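Local coordinates for epsin 1 (Danio rerio, PDB 5LP0), which probably binds membranes rich in phosphatidylinositol 4,5-bisphosphate, bends them and promotes clathrin-coated invaginations in receptor-mediated endocytosis, at residues E14-D19 with W49-D54; K64-M69 with V109-K114; A32-T35 with V39-S42. All coordinates share one frame; numbering follows the deposited sequence.

How the contacts relate
All three contacts lie within the all-helical ENTH domain. Contacts 1 and 2 are partly buried, with centres 10 Å apart. They touch directly: K64 NZ reaches the backbone oxygens of S17 and D19, and L52 packs on M66. Contact 3 is mostly buried but lies farther out from the centre of the chain, about 17 Å from contact 1 and 21 Å from contact 2, centre to centre. It shares helix 38-51 with contact 1. The chemistry differs with place. Contact 1 is polar and belongs to the probable lipid headgroup site. Contact 2 mixes methionine packing with a lysine and a water. Contact 3 has no hydrogen bond between its segments and joins consecutive helices by packing.

Contact 1 (E14-D19 with W49-D54)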
loop_
_atom_site.group_PDB
_atom_site.type_symbol
_atom_site.label_atom_id
_atom_site.label_comp_id
_atom_site.label_asym_id
_atom_site.label_seq_id
_atom_site.Cartn_x
_atom_site.Cartn_y
_atom_site.Cartn_z
ATOM N N GLU A 14 6.184 -8.495 -4.737
ATOM C CA GLU A 14 5.245 -9.343 -5.438
ATOM C C GLU A 14 3.855 -8.718 -5.433
ATOM O O GLU A 14 3.170 -8.725 -6.436
ATOM C CB GLU A 14 5.197 -10.716 -4.771
ATOM C CG GLU A 14 4.151 -11.622 -5.373
ATOM C CD GLU A 14 4.489 -12.032 -6.785
ATOM O OE1 GLU A 14 5.697 -12.205 -7.075
ATOM O OE2 GLU A 14 3.550 -12.161 -7.613
ATOM N N ALA A 15 3.457 -8.175 -4.284
ATOM C CA ALA A 15 2.145 -7.586 -4.110
ATOM C C ALA A 15 1.978 -6.310 -4.927
ATOM O O ALA A 15 0.860 -5.868 -5.161
ATOM C CB ALA A 15 1.877 -7.293 -2.622
ATOM N N THR A 16 3.082 -5.657 -5.255
ATOM C CA THR A 16 3.019 -4.375 -5.949
ATOM C C THR A 16 3.630 -4.377 -7.358
ATOM O O THR A 16 4.015 -3.328 -7.897
ATOM C CB THR A 16 3.681 -3.303 -5.083
ATOM O OG1 THR A 16 5.061 -3.639 -4.843
ATOM C CG2 THR A 16 2.940 -3.150 -3.739
ATOM N N SER A 17 3.700 -5.547 -7.970
ATOM C CA SER A 17 4.300 -5.683 -9.293
ATOM C C SER A 17 3.477 -5.008 -10.392
ATOM O O SER A 17 2.332 -4.586 -10.181
ATOM C CB SER A 17 4.420 -7.169 -9.649
ATOM O OG SER A 17 3.151 -7.651 -10.055
ATOM N N ASN A 18 4.047 -4.936 -11.581
ATOM C CA ASN A 18 3.312 -4.381 -12.710
ATOM C C ASN A 18 2.266 -5.331 -13.314
ATOM O O ASN A 18 1.569 -4.937 -14.243
ATOM C CB ASN A 18 4.283 -3.926 -13.806
ATOM C CG ASN A 18 4.924 -2.577 -13.514
ATOM O OD1 ASN A 18 4.303 -1.672 -12.946
ATOM N ND2 ASN A 18 6.182 -2.429 -13.917
ATOM N N ASP A 19 2.155 -6.553 -12.796
ATOM C CA ASP A 19 1.151 -7.509 -13.288
ATOM C C ASP A 19 -0.257 -6.929 -13.134
ATOM O O ASP A 19 -0.566 -6.352 -12.084
ATOM C CB ASP A 19 1.221 -8.831 -12.510
ATOM C CG ASP A 19 2.498 -9.588 -12.759
ATOM O OD1 ASP A 19 3.050 -9.429 -13.861
ATOM O OD2 ASP A 19 2.942 -10.345 -11.862
ATOM N N TRP A 49 6.912 2.514 0.389
ATOM C CA TRP A 49 7.218 3.904 0.045
ATOM C C TRP A 49 8.021 3.997 -1.245
ATOM O O TRP A 49 7.780 4.909 -2.061
ATOM C CB TRP A 49 7.939 4.640 1.186
ATOM C CG TRP A 49 7.131 4.808 2.457
ATOM C CD1 TRP A 49 7.465 4.345 3.701
ATOM C CD2 TRP A 49 5.877 5.500 2.613
ATOM N NE1 TRP A 49 6.497 4.691 4.601
ATOM C CE2 TRP A 49 5.507 5.392 3.968
ATOM C CE3 TRP A 49 5.037 6.199 1.739
ATOM C CZ2 TRP A 49 4.321 5.946 4.476
ATOM C CZ3 TRP A 49 3.864 6.746 2.231
ATOM C CH2 TRP A 49 3.516 6.624 3.597
ATOM N N LYS A 50 8.920 3.047 -1.484
ATOM C CA LYS A 50 9.653 3.025 -2.742
ATOM C C LYS A 50 8.705 2.820 -3.917
ATOM O O LYS A 50 8.781 3.537 -4.914
ATOM C CB LYS A 50 10.696 1.924 -2.733
ATOM C CG LYS A 50 11.926 2.251 -1.881
ATOM C CD LYS A 50 12.952 1.111 -1.896
ATOM C CE LYS A 50 14.151 1.394 -0.959
ATOM N NZ LYS A 50 15.028 0.201 -0.855
ATOM N N ARG A 51 7.784 1.867 -3.814
ATOM C CA ARG A 51 6.867 1.593 -4.910
ATOM C C ARG A 51 5.933 2.789 -5.125
ATOM O O ARG A 51 5.588 3.109 -6.256
ATOM C CB ARG A 51 6.081 0.303 -4.631
ATOM C CG ARG A 51 6.955 -0.976 -4.760
ATOM C CD ARG A 51 7.081 -1.340 -6.244
ATOM N NE ARG A 51 8.269 -2.091 -6.690
ATOM C CZ ARG A 51 8.269 -3.369 -7.073
ATOM N NH1 ARG A 51 7.181 -4.110 -6.962
ATOM N NH2 ARG A 51 9.382 -3.935 -7.523
ATOM N N LEU A 52 5.583 3.491 -4.050
ATOM C CA LEU A 52 4.742 4.677 -4.127
ATOM C C LEU A 52 5.449 5.874 -4.776
ATOM O O LEU A 52 4.798 6.872 -5.099
ATOM C CB LEU A 52 4.266 5.079 -2.721
ATOM C CG LEU A 52 3.174 4.200 -2.103
ATOM C CD1 LEU A 52 2.968 4.588 -0.657
ATOM C CD2 LEU A 52 1.838 4.276 -2.854
ATOM N N ASN A 53 6.758 5.749 -4.977
ATOM C CA ASN A 53 7.595 6.813 -5.535
ATOM C C ASN A 53 8.120 6.466 -6.938
ATOM O O ASN A 53 9.020 7.133 -7.449
ATOM C CB ASN A 53 8.782 7.030 -4.576
ATOM C CG ASN A 53 9.532 8.324 -4.825
ATOM O OD1 ASN A 53 8.945 9.349 -5.192
ATOM N ND2 ASN A 53 10.841 8.288 -4.610
ATOM N N ASP A 54 7.551 5.442 -7.560
ATOM C CA ASP A 54 7.800 5.128 -8.976
ATOM C C ASP A 54 6.916 5.984 -9.890
ATOM O O ASP A 54 6.022 6.704 -9.419
ATOM C CB ASP A 54 7.593 3.630 -9.216
ATOM C CG ASP A 54 8.768 2.790 -8.726
ATOM O OD1 ASP A 54 8.592 1.559 -8.595
ATOM O OD2 ASP A 54 9.859 3.354 -8.495
#
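R51 and T16 carry this contact. R51 reaches from the C-terminal part of helix 38-51 to the residue that follows helix 8-15. Its first torsion sets R51 CG 3.3 Å from T16 OG1. The bend at chi2 (-81°) then folds CD and the guanidinium round the same oxygen. R51 NH1 donates to T16 OG1 at 3.0 Å, with an N-H...O angle of 144°. The oxygen is tilted 25° out of the guanidinium plane. While accepting this bond, T16 OG1 is also hydrogen-bonded to V12 O, a backbone carbonyl and its stronger polar partner. S17 adds a little cover, its N lying 3.9 Å from R51 NH1. S17 OG accepts from D19 N at 3.1 Å, which makes an ST turn.

R51 and N18 probably bind phosphatidylinositol 4,5-bisphosphate, together with R13 and H61. The bond to T16 limits how the R51 guanidinium can turn, consistent with a second-shell place for T16 beside a probable phosphate ligand. Next to the contact, helix 59-75 supplies H61, which touches both R51 and N18, and A65 and M66, which pack on L52. Helix 25-34 meets A15 through L27 and I31.

Contact 2 (K64-M69 with V109-K114)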
loop_
_atom_site.group_PDB
_atom_site.type_symbol
_atom_site.label_atom_id
_atom_site.label_comp_id
_atom_site.label_asym_id
_atom_site.label_seq_id
_atom_site.Cartn_x
_atom_site.Cartn_y
_atom_site.Cartn_z
ATOM N N LYS A 64 -0.902 -0.231 -7.042
ATOM C CA LYS A 64 -0.963 -1.433 -6.203
ATOM C C LYS A 64 -0.348 -1.219 -4.805
ATOM O O LYS A 64 -0.828 -1.786 -3.815
ATOM C CB LYS A 64 -0.340 -2.626 -6.931
ATOM C CG LYS A 64 -1.202 -3.086 -8.114
ATOM C CD LYS A 64 -0.528 -4.087 -9.060
ATOM C CE LYS A 64 -0.443 -5.465 -8.423
ATOM N NZ LYS A 64 0.234 -6.415 -9.354
ATOM N N ALA A 65 0.679 -0.387 -4.714
ATOM C CA ALA A 65 1.235 -0.033 -3.407
ATOM C C ALA A 65 0.205 0.714 -2.586
ATOM O O ALA A 65 0.168 0.541 -1.358
ATOM C CB ALA A 65 2.520 0.781 -3.549
ATOM N N MET A 66 -0.692 1.471 -3.222
ATOM C CA MET A 66 -1.705 2.192 -2.437
ATOM C C MET A 66 -2.767 1.188 -1.981
ATOM O O MET A 66 -3.258 1.276 -0.850
ATOM C CB MET A 66 -2.373 3.326 -3.215
ATOM C CG MET A 66 -1.533 4.583 -3.292
ATOM S SD MET A 66 -2.446 5.996 -3.936
ATOM C CE MET A 66 -2.487 5.478 -5.648
ATOM N N THR A 67 -3.106 0.213 -2.822
ATOM C CA THR A 67 -4.030 -0.842 -2.412
ATOM C C THR A 67 -3.447 -1.608 -1.231
ATOM O O THR A 67 -4.127 -1.846 -0.238
ATOM C CB THR A 67 -4.309 -1.765 -3.556
ATOM O OG1 THR A 67 -4.932 -0.996 -4.592
ATOM C CG2 THR A 67 -5.241 -2.899 -3.124
ATOM N N LEU A 68 -2.163 -1.943 -1.310
ATOM C CA LEU A 68 -1.513 -2.638 -0.211
ATOM C C LEU A 68 -1.458 -1.748 1.035
ATOM O O LEU A 68 -1.790 -2.197 2.139
ATOM C CB LEU A 68 -0.125 -3.098 -0.628
ATOM C CG LEU A 68 0.689 -3.718 0.506
ATOM C CD1 LEU A 68 0.013 -4.989 1.021
ATOM C CD2 LEU A 68 2.092 -4.028 0.036
ATOM N N MET A 69 -1.058 -0.495 0.893
ATOM C CA MET A 69 -0.965 0.378 2.044
ATOM C C MET A 69 -2.330 0.517 2.706
ATOM O O MET A 69 -2.419 0.449 3.938
ATOM C CB MET A 69 -0.402 1.750 1.680
ATOM C CG MET A 69 -0.007 2.550 2.925
ATOM S SD MET A 69 1.423 1.828 3.819
ATOM C CE MET A 69 2.747 2.845 3.184
ATOM N N VAL A 109 -5.273 8.785 -13.933
ATOM C CA VAL A 109 -6.536 9.076 -13.258
ATOM C C VAL A 109 -6.860 8.076 -12.134
ATOM O O VAL A 109 -7.403 8.475 -11.097
ATOM C CB VAL A 109 -7.718 9.169 -14.257
ATOM C CG1 VAL A 109 -8.293 7.804 -14.566
ATOM C CG2 VAL A 109 -8.792 10.088 -13.712
ATOM N N ASN A 110 -6.561 6.794 -12.328
ATOM C CA ASN A 110 -6.786 5.805 -11.283
ATOM C C ASN A 110 -5.905 6.067 -10.070
ATOM O O ASN A 110 -6.340 5.915 -8.932
ATOM C CB ASN A 110 -6.440 4.392 -11.778
ATOM C CG ASN A 110 -7.055 4.056 -13.115
ATOM O OD1 ASN A 110 -8.270 3.889 -13.218
ATOM N ND2 ASN A 110 -6.214 3.908 -14.144
ATOM N N VAL A 111 -4.659 6.469 -10.324
ATOM C CA VAL A 111 -3.740 6.781 -9.239
ATOM C C VAL A 111 -4.236 7.988 -8.456
ATOM O O VAL A 111 -4.263 7.967 -7.226
ATOM C CB VAL A 111 -2.305 7.035 -9.752
ATOM C CG1 VAL A 111 -1.387 7.485 -8.626
ATOM C CG2 VAL A 111 -1.780 5.762 -10.379
ATOM N N ARG A 112 -4.685 9.028 -9.151
ATOM C CA ARG A 112 -5.073 10.267 -8.490
ATOM C C ARG A 112 -6.294 10.051 -7.626
ATOM O O ARG A 112 -6.366 10.565 -6.502
ATOM C CB ARG A 112 -5.352 11.379 -9.515
ATOM C CG ARG A 112 -4.102 11.801 -10.307
ATOM C CD ARG A 112 -4.344 13.019 -11.191
ATOM N NE ARG A 112 -5.216 12.812 -12.355
ATOM C CZ ARG A 112 -4.826 12.369 -13.548
ATOM N NH1 ARG A 112 -3.567 12.014 -13.775
ATOM N NH2 ARG A 112 -5.713 12.282 -14.541
ATOM N N GLU A 113 -7.247 9.271 -8.122
ATOM C CA GLU A 113 -8.466 9.028 -7.358
ATOM C C GLU A 113 -8.213 8.149 -6.130
ATOM O O GLU A 113 -8.728 8.442 -5.055
ATOM C CB GLU A 113 -9.540 8.405 -8.257
ATOM C CG GLU A 113 -10.801 7.981 -7.523
ATOM C CD GLU A 113 -11.633 9.142 -7.024
ATOM O OE1 GLU A 113 -11.330 10.303 -7.366
ATOM O OE2 GLU A 113 -12.604 8.872 -6.279
ATOM N N LYS A 114 -7.411 7.088 -6.293
ATOM C CA LYS A 114 -7.059 6.224 -5.175
ATOM C C LYS A 114 -6.309 7.024 -4.103
ATOM O O LYS A 114 -6.579 6.863 -2.918
ATOM C CB LYS A 114 -6.269 5.009 -5.674
ATOM C CG LYS A 114 -5.916 4.002 -4.585
ATOM C CD LYS A 114 -5.327 2.702 -5.147
ATOM C CE LYS A 114 -6.415 1.777 -5.657
ATOM N NZ LYS A 114 -7.255 1.197 -4.575
HETATM O O HOH W 1 -6.143 2.115 -1.808
#
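K114 lies across M66 and ends at T67. Its CG is anti to the backbone N (chi1 -177°), and the chain starts out extended toward helix 59-75. K114 CB lies 3.8 Å from M66 CE. K114 CG meets M66 CB and CE. K114 CD comes closer to M66 CB, at 3.6 Å, and the two side chains run antiparallel alongside one another. Bends at chi3 (-80°) and chi4 then carry the tip to T67. K114 CE lies 3.3 Å from T67 OG1. K114 NZ donates to T67 OG1 in a weak bond of 3.2 Å, and to a water at 3.1 Å. That water in turn makes a weak bond to M66 O. The ammonium thus meets helix 59-75 directly at T67 and through the water at M66; its cation-pi contact with Y63 is on the same helix.

This is helix-to-helix packing within the superhelix of alpha-helices that forms the ENTH domain. The axes of 64-69 and 109-114 are 10.4 Å apart and run in nearly the same direction, at 24°. With an alanine here instead of K114, T67 OG1 and the water would probably lose the ammonium, and M66 CB the aliphatic chain across it.

On the M66 side of K114, the methionine methyl continues to V111. The M66 chain bends at chi3, and M66 CE sits 3.4 Å from V111 O. The same methyl packs on V111 CG1, and M66 meets V111 nearly perpendicularly.

Contact 3 (A32-T35 with V39-S42); sequences ADLT and VAFS
L34 and T35 meet A40 and F41 where helix 25-34 gives way to helix 38-51. These are two consecutive helices joined by a short turn, in the helical superhelix of the ENTH domain, with three residues between the segments. The contact lies away from the probable lipid site.

The close part is made by backbone oxygens and small groups. L34 O comes within 3.5 Å of A40 CB, the methyl that points at segment 32-35. The two CB atoms of L34 and A40 are 4.0 Å apart, an apolar touch. Beside it, T35 O lies 3.5 Å from F41 CD1 and 3.6 Å from F41 CB. It approaches the ring obliquely. The phenyl gets there because CG is anti to the backbone N (chi1 172°), which swings the ring alongside T35. T35 CB adds a looser contact to F41 CD1 at 4.1 Å. No hydrogen bond links the two segments, so the turn is held here by packing.

The inner side is well covered. V80 of helix 78-86 packs on both T35 and F41, and L72 of helix 59-75 packs on T35. The solvent side is different. L34 is partly exposed, and of its side chain CB is the atom that touches A40. Next to L34, D33 forms a salt bridge with K139.

T35 OG1 accepts from S77 N and donates to A32 O at 2.7 Å, in the carbonyl plane and on a lone pair of that oxygen.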
loop_
_atom_site.group_PDB
_atom_site.type_symbol
_atom_site.label_atom_id
_atom_site.label_comp_id
_atom_site.label_asym_id
_atom_site.label_seq_id
_atom_site.Cartn_x
_atom_site.Cartn_y
_atom_site.Cartn_z
ATOM N N ALA A 32 0.299 -8.164 6.350
ATOM C CA ALA A 32 -0.315 -7.533 7.504
ATOM C C ALA A 32 0.166 -8.195 8.799
ATOM O O ALA A 32 0.507 -7.496 9.741
ATOM C CB ALA A 32 -1.832 -7.600 7.421
ATOM N N ASP A 33 0.214 -9.530 8.858
ATOM C CA ASP A 33 0.734 -10.183 10.054
ATOM C C ASP A 33 2.186 -9.773 10.320
ATOM O O ASP A 33 2.562 -9.534 11.462
ATOM C CB ASP A 33 0.670 -11.710 9.930
ATOM C CG ASP A 33 -0.727 -12.256 10.107
ATOM O OD1 ASP A 33 -1.547 -11.611 10.799
ATOM O OD2 ASP A 33 -1.000 -13.335 9.545
ATOM N N LEU A 34 2.991 -9.679 9.252
ATOM C CA LEU A 34 4.395 -9.291 9.396
ATOM C C LEU A 34 4.570 -7.859 9.904
ATOM O O LEU A 34 5.610 -7.526 10.470
ATOM C CB LEU A 34 5.172 -9.499 8.088
ATOM C CG LEU A 34 5.454 -10.969 7.743
ATOM C CD1 LEU A 34 5.917 -11.096 6.314
ATOM C CD2 LEU A 34 6.491 -11.576 8.689
ATOM N N THR A 35 3.593 -6.986 9.681
ATOM C CA THR A 35 3.733 -5.620 10.229
ATOM C C THR A 35 3.792 -5.539 11.756
ATOM O O THR A 35 4.198 -4.507 12.291
ATOM C CB THR A 35 2.648 -4.627 9.741
ATOM O OG1 THR A 35 1.360 -5.013 10.241
ATOM C CG2 THR A 35 2.646 -4.531 8.198
ATOM N N VAL A 39 11.104 -5.755 12.965
ATOM C CA VAL A 39 12.113 -5.854 11.913
ATOM C C VAL A 39 11.465 -5.896 10.508
ATOM O O VAL A 39 11.823 -5.125 9.579
ATOM C CB VAL A 39 13.041 -7.075 12.142
ATOM C CG1 VAL A 39 13.987 -7.249 10.967
ATOM C CG2 VAL A 39 13.826 -6.909 13.443
ATOM N N ALA A 40 10.485 -6.783 10.372
ATOM C CA ALA A 40 9.750 -6.903 9.109
ATOM C C ALA A 40 8.997 -5.626 8.781
ATOM O O ALA A 40 8.948 -5.242 7.606
ATOM C CB ALA A 40 8.805 -8.081 9.134
ATOM N N PHE A 41 8.451 -4.943 9.773
ATOM C CA PHE A 41 7.697 -3.706 9.566
ATOM C C PHE A 41 8.575 -2.714 8.829
ATOM O O PHE A 41 8.133 -2.082 7.870
ATOM C CB PHE A 41 7.269 -3.125 10.902
ATOM C CG PHE A 41 6.649 -1.763 10.809
ATOM C CD1 PHE A 41 5.271 -1.606 10.695
ATOM C CD2 PHE A 41 7.439 -0.639 10.871
ATOM C CE1 PHE A 41 4.699 -0.340 10.631
ATOM C CE2 PHE A 41 6.881 0.629 10.790
ATOM C CZ PHE A 41 5.517 0.788 10.646
ATOM N N SER A 42 9.806 -2.523 9.295
ATOM C CA SER A 42 10.684 -1.595 8.602
ATOM C C SER A 42 10.947 -1.986 7.145
ATOM O O SER A 42 10.979 -1.106 6.254
ATOM C CB SER A 42 11.984 -1.421 9.345
ATOM O OG SER A 42 11.756 -0.575 10.442
#